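Local structure of GTPase-activating protein skywalker (Drosophila melanogaster, 6R82) at residues T17-S20 / W21-V24; L34-T37 / E38-G41; T45-Y48 / V49-Q53; F128-D132 / S133-T137. The protein acts as a GTPase-activating protein for Rab35 that regulates synaptic vesicle protein recycling at neuromuscular boutons, this chain being its TLDc domain. All coordinates share one frame; numbering follows the deposited sequence.

Interaction 1: residues T17-S20 / W21-V24; sequences TLWS and WLPV
Trp21 and Leu18 meet where the chain turns off helix 13-18, and the pair illustrates how a helix terminus can use its own side chains to cover the turn that follows. The methyl CD2 of Leu18 lies 3.4 Å from Trp21 CE3 and equally close to CZ3, so one branch of the leucine spans a bond of the six-membered ring. The approach is oblique, meeting neither the full face of the indole nor its edge. Trp21 holds its CG beside the backbone N (chi1 -70°), which swings the indole back along the chain toward Leu18. On the backbone, Trp21 N donates to Leu18 O at 2.8 Å, and the next bond of the same three-residue span runs from Leu22 N to Trp19 O at 3.2 Å. In both, the donor stands above the carbonyl plane.

One residue on, the backbone bond recurs but the side-chain contact is different: Leu22 CD1 lies over one face of the Trp19 six-membered ring, 3.7 Å from the centroid and 19° off the normal, a CH-pi contact displaced toward the rim near CE3. Replacing Trp21 by an alanine would probably leave Leu18 CD2 without its aromatic partner and open a gap beside the turn.

Phe99 and Phe101 of strand 99-104 also touch Trp21, while Leu18 reaches Leu58 and Met60 of strand 57-63. Leu22 packs on Tyr72 of strand 68-73, so the turn is laid against three strands of the sheet.

Interaction 2: residues L34-T37 / E38-G41; sequences LYTT and EEHG
An ST turn follows strand 30-36, built on Thr36 OG1, and Thr36 O adds a second acceptor for the residues beyond. The hydroxyl OG1 of Thr36, set opposite its own backbone N (chi1 173°), accepts from Glu38 N at 3.2 Å. It also donates to a water, 2.6 Å from OG1, which in turn donates to Glu38 OE2. The carbonyl Thr36 O has two donors: His40 N at 2.9 Å, placed close to the line of the C=O bond though its N-H is bent away from the oxygen, and Glu39 N at 3.1 Å, well above the carbonyl plane.

The imidazole then folds back on the strand. His40 ND1 accepts from Thr36 N at 3.2 Å, the donor lying close to the ring plane, so this backbone N-H is met by a side-chain acceptor. His40 CB touches Tyr35 CE1 at 3.7 Å, while Thr36 CG2 runs alongside Glu39 CG at 3.5 Å. An alanine in place of His40 would probably leave Thr36 N without this acceptor and take away packing beside Tyr35. Gly41, with a positive phi, closes the turn in a conformation where a CB would press on the preceding carbonyl.

Leu34 and Tyr35 form a classic beta bulge opposite Val181 of strand 173-185, and Thr37 OG1 bonds to Leu179 N of that same strand. Arg50 of helix 44-51 also packs on Tyr35 and His40.

Interaction 3: residues T45-Y48 / V49-Q53; sequences TTFY and VRVEQ
Glu52 curls back over the carbonyl of Tyr48, and its side chain can be followed atom by atom as an example of how a residue near the C-terminal part of a helix can pack on its backbone. The backbone comes first: Glu52 N donates to Tyr48 O at 3.0 Å. CB lies 3.1 Å from the same oxygen, and CG, placed between the backbone N and the carbonyl carbon (chi1 71°), is no farther away. This rotation lays the aliphatic part of the side chain against the carbonyl. CD passes Tyr48 O at 3.5 Å, and at the tip OE1 comes to 3.8 Å from Tyr48 CB. That oxygen also forms a salt bridge with Arg80, whose charge makes a cation-pi contact with the Tyr48 ring as well; acid, arginine and aromatic ring are thus held together as one group.

One step round the helix, Val51 N donates to Phe47 O at 3.0 Å, nearly in line with the carbonyl. Val51 CG2 covers one face of the Phe47 ring, 3.8 Å from the centroid and 22° off the normal, a CH-pi contact offset toward CE1. Phe47 also meets Trp77 edge-to-face. The backbone bonds here are mixed: beside the four-residue ones, weak three-residue bonds run from Arg50 N to Phe47 O and from Val51 N to Tyr48 O.

Buried Phe47 and Val51, set against exposed Thr45 and Arg50, are consistent with an amphipathic helix, here helix 44-51 of the TLDc domain, lying against its beta sheet.

Interaction 4: residues F128-D132 / S133-T137; sequences FMAAD and SKMIT
Asp132 OD1 takes two backbone N-H groups at once, Lys134 N at 2.8 Å and Met135 N at 2.9 Å. The Lys134 bond forms an Asx turn, and Met135 N adds a second donor to the same oxygen, at the tip of the hairpin joining strands 129-131 and 135-138. Lys134 N arrives from above the carboxylate plane, whereas Met135 N meets the oxygen almost along its C-O bond. Such double use of one oxygen holds the carboxylate's rotation, and the two N-H dipoles probably stabilise its negative charge. Asp132 CG stands between its own N and carbonyl carbon (chi1 61°), the rotation that carries OD1 over the loop. The backbone closes the turn too, Asp132 N donating to Met135 O at 2.9 Å.

Beyond the turn the strands run antiparallel, at 179° to each other. Ala131 and Ile136 make a non-hydrogen-bonded pair, with Ala131 CB against Ile136 CD1; this face looks toward Trp77 and helix 44-51. Ala130 and Thr137 make the next, hydrogen-bonded pair, Thr137 N reaching Ala130 O at 2.9 Å. On their face Ala130 CB touches Thr137 CG2 at 3.6 Å, and Thr137 OG1 bonds to Ile146 O of strand 146-149. Lys134 NZ, at the end of a bent chain, forms a salt bridge with Glu150.

Met135 crosses Asp132 at about a right angle. Its bends, beginning at chi2, bring the terminal methyl CE to 3.7 Å from Asp132 OD2, the carboxylate oxygen that does not receive the loop N-H groups.

In the fold
All four contacts are local and follow one another in series, so none encloses or crosses another. Interaction 1 closes the turn after helix 13-18 and stands apart, its centre about 24 Å from that of interaction 4, which lies across the middle of the chain. Interaction 2 closes the turn that leaves strand 30-36, and interaction 3 lies within the helix that follows; the two touch where Tyr35 packs against Val51. Interaction 4 closes the hairpin 128-137 and meets interaction 3 through Phe47 against Ile136 and through the Tyr48 hydroxyl, which hydrogen-bonds to Asp132 O. Helix 44-51 thus bridges strand 30-36 and the hairpin, two parts of one antiparallel sheet.

Interaction 1: residues T17-S20 / W21-V24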
loop_
_atom_site.group_PDB
_atom_site.type_symbol
_atom_site.label_atom_id
_atom_site.label_comp_id
_atom_site.label_asym_id
_atom_site.label_seq_id
_atom_site.Cartn_x
_atom_site.Cartn_y
_atom_site.Cartn_z
ATOM N N THR A 17 7.023 -14.041 -3.431
ATOM C CA THR A 17 6.293 -14.536 -2.262
ATOM C C THR A 17 4.855 -14.049 -2.268
ATOM O O THR A 17 3.942 -14.794 -1.897
ATOM C CB THR A 17 6.981 -14.083 -0.970
ATOM O OG1 THR A 17 8.368 -14.436 -1.021
ATOM C CG2 THR A 17 6.344 -14.734 0.242
ATOM N N LEU A 18 4.639 -12.792 -2.671
ATOM C CA LEU A 18 3.304 -12.194 -2.678
ATOM C C LEU A 18 2.456 -12.602 -3.878
ATOM O O LEU A 18 1.241 -12.376 -3.855
ATOM C CB LEU A 18 3.408 -10.664 -2.702
ATOM C CG LEU A 18 3.943 -9.977 -1.465
ATOM C CD1 LEU A 18 3.992 -8.491 -1.722
ATOM C CD2 LEU A 18 3.046 -10.296 -0.288
ATOM N N TRP A 19 3.071 -13.156 -4.929
ATOM C CA TRP A 19 2.417 -13.194 -6.237
ATOM C C TRP A 19 1.051 -13.870 -6.180
ATOM O O TRP A 19 0.080 -13.371 -6.775
ATOM C CB TRP A 19 3.316 -13.876 -7.268
ATOM C CG TRP A 19 3.058 -13.387 -8.677
ATOM C CD1 TRP A 19 2.591 -14.127 -9.737
ATOM C CD2 TRP A 19 3.230 -12.047 -9.171
ATOM N NE1 TRP A 19 2.470 -13.326 -10.856
ATOM C CE2 TRP A 19 2.854 -12.051 -10.538
ATOM C CE3 TRP A 19 3.676 -10.849 -8.593
ATOM C CZ2 TRP A 19 2.903 -10.901 -11.333
ATOM C CZ3 TRP A 19 3.724 -9.708 -9.379
ATOM C CH2 TRP A 19 3.336 -9.739 -10.736
ATOM N N SER A 20 0.936 -14.982 -5.447
ATOM C CA SER A 20 -0.330 -15.713 -5.425
ATOM C C SER A 20 -1.423 -14.994 -4.642
ATOM O O SER A 20 -2.588 -15.401 -4.731
ATOM C CB SER A 20 -0.137 -17.128 -4.853
ATOM O OG SER A 20 0.389 -17.098 -3.535
ATOM N N TRP A 21 -1.107 -13.934 -3.901
ATOM C CA TRP A 21 -2.169 -13.199 -3.214
ATOM C C TRP A 21 -2.844 -12.136 -4.076
ATOM O O TRP A 21 -3.908 -11.634 -3.689
ATOM C CB TRP A 21 -1.626 -12.529 -1.955
ATOM C CG TRP A 21 -1.276 -13.481 -0.875
ATOM C CD1 TRP A 21 -1.718 -14.770 -0.732
ATOM C CD2 TRP A 21 -0.409 -13.230 0.229
ATOM N NE1 TRP A 21 -1.171 -15.331 0.397
ATOM C CE2 TRP A 21 -0.363 -14.404 1.003
ATOM C CE3 TRP A 21 0.332 -12.123 0.641
ATOM C CZ2 TRP A 21 0.399 -14.501 2.159
ATOM C CZ3 TRP A 21 1.084 -12.223 1.789
ATOM C CH2 TRP A 21 1.109 -13.398 2.536
ATOM N N LEU A 22 -2.256 -11.769 -5.222
ATOM C CA LEU A 22 -2.838 -10.743 -6.075
ATOM C C LEU A 22 -4.116 -11.268 -6.720
ATOM O O LEU A 22 -4.318 -12.483 -6.805
ATOM C CB LEU A 22 -1.850 -10.316 -7.160
ATOM C CG LEU A 22 -0.452 -9.859 -6.743
ATOM C CD1 LEU A 22 0.436 -9.748 -7.971
ATOM C CD2 LEU A 22 -0.488 -8.534 -5.988
ATOM N N PRO A 23 -5.005 -10.376 -7.172
ATOM C CA PRO A 23 -6.153 -10.835 -7.969
ATOM C C PRO A 23 -5.671 -11.616 -9.186
ATOM O O PRO A 23 -4.655 -11.279 -9.804
ATOM C CB PRO A 23 -6.858 -9.533 -8.369
ATOM C CG PRO A 23 -6.440 -8.540 -7.293
ATOM C CD PRO A 23 -5.026 -8.913 -6.961
ATOM N N VAL A 24 -6.402 -12.679 -9.514
ATOM C CA VAL A 24 -5.880 -13.662 -10.461
ATOM C C VAL A 24 -5.562 -13.010 -11.808
ATOM O O VAL A 24 -4.547 -13.328 -12.433
ATOM C CB VAL A 24 -6.862 -14.849 -10.585
ATOM C CG1 VAL A 24 -8.246 -14.387 -11.062
ATOM C CG2 VAL A 24 -6.302 -15.922 -11.508
#

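Interaction 2: residues L34-T37 / E38-G41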
loop_
_atom_site.group_PDB
_atom_site.type_symbol
_atom_site.label_atom_id
_atom_site.label_comp_id
_atom_site.label_asym_id
_atom_site.label_seq_id
_atom_site.Cartn_x
_atom_site.Cartn_y
_atom_site.Cartn_z
ATOM N N LEU A 34 7.972 1.465 -9.776
ATOM C CA LEU A 34 7.608 2.860 -10.061
ATOM C C LEU A 34 8.377 3.867 -9.210
ATOM O O LEU A 34 8.639 4.986 -9.672
ATOM C CB LEU A 34 6.108 3.094 -9.822
ATOM C CG LEU A 34 5.148 2.102 -10.492
ATOM C CD1 LEU A 34 3.709 2.363 -10.053
ATOM C CD2 LEU A 34 5.279 2.198 -12.025
ATOM N N TYR A 35 8.716 3.503 -7.975
ATOM C CA TYR A 35 9.235 4.459 -7.005
ATOM C C TYR A 35 9.980 3.694 -5.935
ATOM O O TYR A 35 9.461 2.695 -5.420
ATOM C CB TYR A 35 8.108 5.281 -6.351
ATOM C CG TYR A 35 8.617 6.313 -5.333
ATOM C CD1 TYR A 35 9.098 7.552 -5.752
ATOM C CD2 TYR A 35 8.632 6.035 -3.972
ATOM C CE1 TYR A 35 9.569 8.487 -4.845
ATOM C CE2 TYR A 35 9.101 6.968 -3.055
ATOM C CZ TYR A 35 9.564 8.187 -3.503
ATOM O OH TYR A 35 10.040 9.116 -2.608
ATOM N N THR A 36 11.175 4.171 -5.586
ATOM C CA THR A 36 11.889 3.649 -4.431
ATOM C C THR A 36 12.602 4.782 -3.705
ATOM O O THR A 36 13.238 5.637 -4.329
ATOM C CB THR A 36 12.909 2.566 -4.813
ATOM O OG1 THR A 36 13.674 2.215 -3.652
ATOM C CG2 THR A 36 13.850 3.075 -5.879
ATOM N N THR A 37 12.508 4.761 -2.378
ATOM C CA THR A 37 13.175 5.764 -1.555
ATOM C C THR A 37 14.690 5.653 -1.632
ATOM O O THR A 37 15.388 6.602 -1.266
ATOM C CB THR A 37 12.715 5.627 -0.114
ATOM O OG1 THR A 37 12.870 4.263 0.295
ATOM C CG2 THR A 37 11.249 6.001 0.005
ATOM N N GLU A 38 15.211 4.526 -2.123
ATOM C CA GLU A 38 16.646 4.377 -2.311
ATOM C C GLU A 38 17.182 5.199 -3.481
ATOM O O GLU A 38 18.390 5.460 -3.524
ATOM C CB GLU A 38 16.999 2.899 -2.515
ATOM C CG GLU A 38 17.067 2.071 -1.221
ATOM C CD GLU A 38 17.828 0.755 -1.403
ATOM O OE1 GLU A 38 19.025 0.687 -1.025
ATOM O OE2 GLU A 38 17.228 -0.211 -1.929
ATOM N N GLU A 39 16.327 5.617 -4.427
ATOM C CA GLU A 39 16.799 6.280 -5.644
ATOM C C GLU A 39 16.050 7.548 -6.043
ATOM O O GLU A 39 16.596 8.325 -6.834
ATOM C CB GLU A 39 16.736 5.322 -6.852
ATOM C CG GLU A 39 17.185 3.875 -6.602
ATOM C CD GLU A 39 18.672 3.653 -6.829
ATOM O OE1 GLU A 39 19.208 2.626 -6.335
ATOM O OE2 GLU A 39 19.302 4.504 -7.496
ATOM N N HIS A 40 14.826 7.783 -5.568
ATOM C CA HIS A 40 13.943 8.729 -6.249
ATOM C C HIS A 40 13.574 9.940 -5.411
ATOM O O HIS A 40 12.657 10.681 -5.779
ATOM C CB HIS A 40 12.676 8.019 -6.713
ATOM C CG HIS A 40 12.908 7.150 -7.898
ATOM N ND1 HIS A 40 12.430 5.861 -7.982
ATOM C CD2 HIS A 40 13.611 7.374 -9.033
ATOM C CE1 HIS A 40 12.807 5.337 -9.134
ATOM N NE2 HIS A 40 13.526 6.235 -9.789
ATOM N N GLY A 41 14.284 10.185 -4.331
ATOM C CA GLY A 41 13.837 11.174 -3.383
ATOM C C GLY A 41 13.071 10.499 -2.277
ATOM O O GLY A 41 12.855 9.281 -2.266
HETATM O O HOH W 1 14.613 -0.205 -3.702
#

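Interaction 3: residues T45-Y48 / V49-Q53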
loop_
_atom_site.group_PDB
_atom_site.type_symbol
_atom_site.label_atom_id
_atom_site.label_comp_id
_atom_site.label_asym_id
_atom_site.label_seq_id
_atom_site.Cartn_x
_atom_site.Cartn_y
_atom_site.Cartn_z
ATOM N N THR A 45 5.664 14.400 -2.280
ATOM C CA THR A 45 5.637 15.152 -3.531
ATOM C C THR A 45 6.289 14.375 -4.681
ATOM O O THR A 45 5.730 14.296 -5.784
ATOM C CB THR A 45 6.321 16.506 -3.336
ATOM O OG1 THR A 45 5.616 17.255 -2.332
ATOM C CG2 THR A 45 6.321 17.283 -4.646
ATOM N N THR A 46 7.473 13.798 -4.454
ATOM C CA THR A 46 8.077 12.998 -5.521
ATOM C C THR A 46 7.368 11.660 -5.686
ATOM O O THR A 46 7.295 11.134 -6.804
ATOM C CB THR A 46 9.577 12.782 -5.276
ATOM O OG1 THR A 46 9.782 12.093 -4.036
ATOM C CG2 THR A 46 10.304 14.122 -5.233
ATOM N N PHE A 47 6.827 11.107 -4.598
ATOM C CA PHE A 47 6.018 9.889 -4.675
ATOM C C PHE A 47 4.838 10.064 -5.639
ATOM O O PHE A 47 4.624 9.234 -6.534
ATOM C CB PHE A 47 5.541 9.529 -3.262
ATOM C CG PHE A 47 4.554 8.384 -3.194
ATOM C CD1 PHE A 47 3.192 8.614 -3.292
ATOM C CD2 PHE A 47 4.994 7.087 -2.948
ATOM C CE1 PHE A 47 2.282 7.571 -3.199
ATOM C CE2 PHE A 47 4.097 6.037 -2.844
ATOM C CZ PHE A 47 2.736 6.278 -2.972
ATOM N N TYR A 48 4.054 11.139 -5.463
ATOM C CA TYR A 48 2.879 11.355 -6.311
ATOM C C TYR A 48 3.279 11.519 -7.770
ATOM O O TYR A 48 2.663 10.932 -8.664
ATOM C CB TYR A 48 2.093 12.586 -5.854
ATOM C CG TYR A 48 1.450 12.440 -4.504
ATOM C CD1 TYR A 48 0.813 11.264 -4.139
ATOM C CD2 TYR A 48 1.490 13.484 -3.577
ATOM C CE1 TYR A 48 0.229 11.117 -2.889
ATOM C CE2 TYR A 48 0.898 13.350 -2.325
ATOM C CZ TYR A 48 0.285 12.176 -1.984
ATOM O OH TYR A 48 -0.291 12.047 -0.744
ATOM N N VAL A 49 4.309 12.330 -8.027
ATOM C CA VAL A 49 4.717 12.605 -9.399
ATOM C C VAL A 49 5.006 11.300 -10.146
ATOM O O VAL A 49 4.688 11.159 -11.337
ATOM C CB VAL A 49 5.936 13.547 -9.402
ATOM C CG1 VAL A 49 6.550 13.607 -10.774
ATOM C CG2 VAL A 49 5.534 14.964 -8.913
ATOM N N ARG A 50 5.581 10.319 -9.454
ATOM C CA ARG A 50 5.993 9.091 -10.125
ATOM C C ARG A 50 4.894 8.030 -10.185
ATOM O O ARG A 50 4.835 7.270 -11.158
ATOM C CB ARG A 50 7.245 8.520 -9.450
ATOM C CG ARG A 50 8.523 9.163 -10.011
ATOM C CD ARG A 50 9.794 8.396 -9.680
ATOM N NE ARG A 50 10.978 9.025 -10.283
ATOM C CZ ARG A 50 11.526 8.647 -11.437
ATOM N NH1 ARG A 50 11.020 7.627 -12.137
ATOM N NH2 ARG A 50 12.589 9.279 -11.893
ATOM N N VAL A 51 4.016 7.933 -9.189
ATOM C CA VAL A 51 3.120 6.782 -9.103
ATOM C C VAL A 51 1.664 7.104 -9.401
ATOM O O VAL A 51 0.866 6.163 -9.568
ATOM C CB VAL A 51 3.215 6.073 -7.729
ATOM C CG1 VAL A 51 4.669 5.891 -7.296
ATOM C CG2 VAL A 51 2.402 6.806 -6.655
ATOM N N GLU A 52 1.271 8.379 -9.451
ATOM C CA GLU A 52 -0.140 8.688 -9.181
ATOM C C GLU A 52 -1.092 8.301 -10.308
ATOM O O GLU A 52 -2.298 8.184 -10.061
ATOM C CB GLU A 52 -0.313 10.179 -8.858
ATOM C CG GLU A 52 -0.144 11.129 -10.028
ATOM C CD GLU A 52 -0.307 12.588 -9.578
ATOM O OE1 GLU A 52 -0.759 12.819 -8.426
ATOM O OE2 GLU A 52 0.013 13.496 -10.367
ATOM N N GLN A 53 -0.604 8.074 -11.531
ATOM C CA GLN A 53 -1.487 7.632 -12.612
ATOM C C GLN A 53 -1.467 6.114 -12.855
ATOM O O GLN A 53 -2.148 5.635 -13.776
ATOM C CB GLN A 53 -1.151 8.384 -13.907
ATOM C CG GLN A 53 -1.477 9.916 -13.858
ATOM C CD GLN A 53 -2.986 10.208 -13.902
ATOM O OE1 GLN A 53 -3.808 9.358 -13.564
ATOM N NE2 GLN A 53 -3.347 11.409 -14.347
#

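Interaction 4: residues F128-D132 / S133-T137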
loop_
_atom_site.group_PDB
_atom_site.type_symbol
_atom_site.label_atom_id
_atom_site.label_comp_id
_atom_site.label_asym_id
_atom_site.label_seq_id
_atom_site.Cartn_x
_atom_site.Cartn_y
_atom_site.Cartn_z
ATOM N N PHE A 128 -10.501 2.597 2.296
ATOM C CA PHE A 128 -9.352 1.902 1.718
ATOM C C PHE A 128 -8.097 2.769 1.652
ATOM O O PHE A 128 -7.077 2.423 2.253
ATOM C CB PHE A 128 -9.743 1.370 0.331
ATOM C CG PHE A 128 -10.891 0.406 0.376
ATOM C CD1 PHE A 128 -10.793 -0.771 1.106
ATOM C CD2 PHE A 128 -12.080 0.686 -0.273
ATOM C CE1 PHE A 128 -11.869 -1.655 1.182
ATOM C CE2 PHE A 128 -13.153 -0.199 -0.208
ATOM C CZ PHE A 128 -13.039 -1.372 0.524
ATOM N N MET A 129 -8.144 3.880 0.920
ATOM C CA MET A 129 -6.976 4.713 0.659
ATOM C C MET A 129 -7.330 6.174 0.912
ATOM O O MET A 129 -8.447 6.601 0.626
ATOM C CB MET A 129 -6.477 4.572 -0.805
ATOM C CG MET A 129 -6.219 3.124 -1.293
ATOM S SD MET A 129 -6.129 2.993 -3.113
ATOM C CE MET A 129 -4.629 3.918 -3.439
ATOM N N ALA A 130 -6.361 6.937 1.420
ATOM C CA ALA A 130 -6.494 8.386 1.566
ATOM C C ALA A 130 -5.103 9.009 1.518
ATOM O O ALA A 130 -4.132 8.387 1.947
ATOM C CB ALA A 130 -7.211 8.763 2.870
ATOM N N ALA A 131 -5.001 10.219 0.968
ATOM C CA ALA A 131 -3.686 10.836 0.807
ATOM C C ALA A 131 -3.826 12.337 0.604
ATOM O O ALA A 131 -4.755 12.801 -0.059
ATOM C CB ALA A 131 -2.927 10.226 -0.384
ATOM N N ASP A 132 -2.877 13.089 1.151
ATOM C CA ASP A 132 -2.828 14.530 0.908
ATOM C C ASP A 132 -1.372 14.974 0.993
ATOM O O ASP A 132 -0.457 14.160 0.840
ATOM C CB ASP A 132 -3.766 15.280 1.876
ATOM C CG ASP A 132 -3.396 15.094 3.352
ATOM O OD1 ASP A 132 -2.236 14.742 3.677
ATOM O OD2 ASP A 132 -4.290 15.332 4.201
ATOM N N SER A 133 -1.144 16.266 1.252
ATOM C CA SER A 133 0.228 16.762 1.273
ATOM C C SER A 133 0.954 16.435 2.570
ATOM O O SER A 133 2.182 16.576 2.632
ATOM C CB SER A 133 0.252 18.273 1.039
ATOM O OG SER A 133 -0.222 18.969 2.186
ATOM N N LYS A 134 0.233 16.012 3.604
ATOM C CA LYS A 134 0.845 15.713 4.892
ATOM C C LYS A 134 1.006 14.223 5.157
ATOM O O LYS A 134 1.866 13.845 5.965
ATOM C CB LYS A 134 0.014 16.320 6.036
ATOM C CG LYS A 134 -0.181 17.849 5.967
ATOM C CD LYS A 134 1.130 18.578 5.820
ATOM C CE LYS A 134 1.704 18.947 7.186
ATOM N NZ LYS A 134 3.116 19.429 7.068
ATOM N N MET A 135 0.195 13.373 4.529
ATOM C CA MET A 135 0.215 11.958 4.879
ATOM C C MET A 135 -0.372 11.110 3.761
ATOM O O MET A 135 -1.152 11.575 2.923
ATOM C CB MET A 135 -0.564 11.687 6.170
ATOM C CG MET A 135 -2.033 12.035 6.068
ATOM S SD MET A 135 -3.068 10.714 5.382
ATOM C CE MET A 135 -4.306 11.658 4.476
ATOM N N ILE A 136 -0.014 9.835 3.805
ATOM C CA ILE A 136 -0.627 8.794 3.002
ATOM C C ILE A 136 -1.052 7.694 3.965
ATOM O O ILE A 136 -0.301 7.352 4.885
ATOM C CB ILE A 136 0.350 8.286 1.921
ATOM C CG1 ILE A 136 -0.387 7.554 0.817
ATOM C CG2 ILE A 136 1.468 7.423 2.505
ATOM C CD1 ILE A 136 0.145 7.905 -0.553
ATOM N N THR A 137 -2.275 7.188 3.807
ATOM C CA THR A 137 -2.782 6.187 4.736
ATOM C C THR A 137 -3.580 5.134 3.977
ATOM O O THR A 137 -4.140 5.403 2.911
ATOM C CB THR A 137 -3.646 6.824 5.853
ATOM O OG1 THR A 137 -4.029 5.833 6.819
ATOM C CG2 THR A 137 -4.893 7.443 5.286
#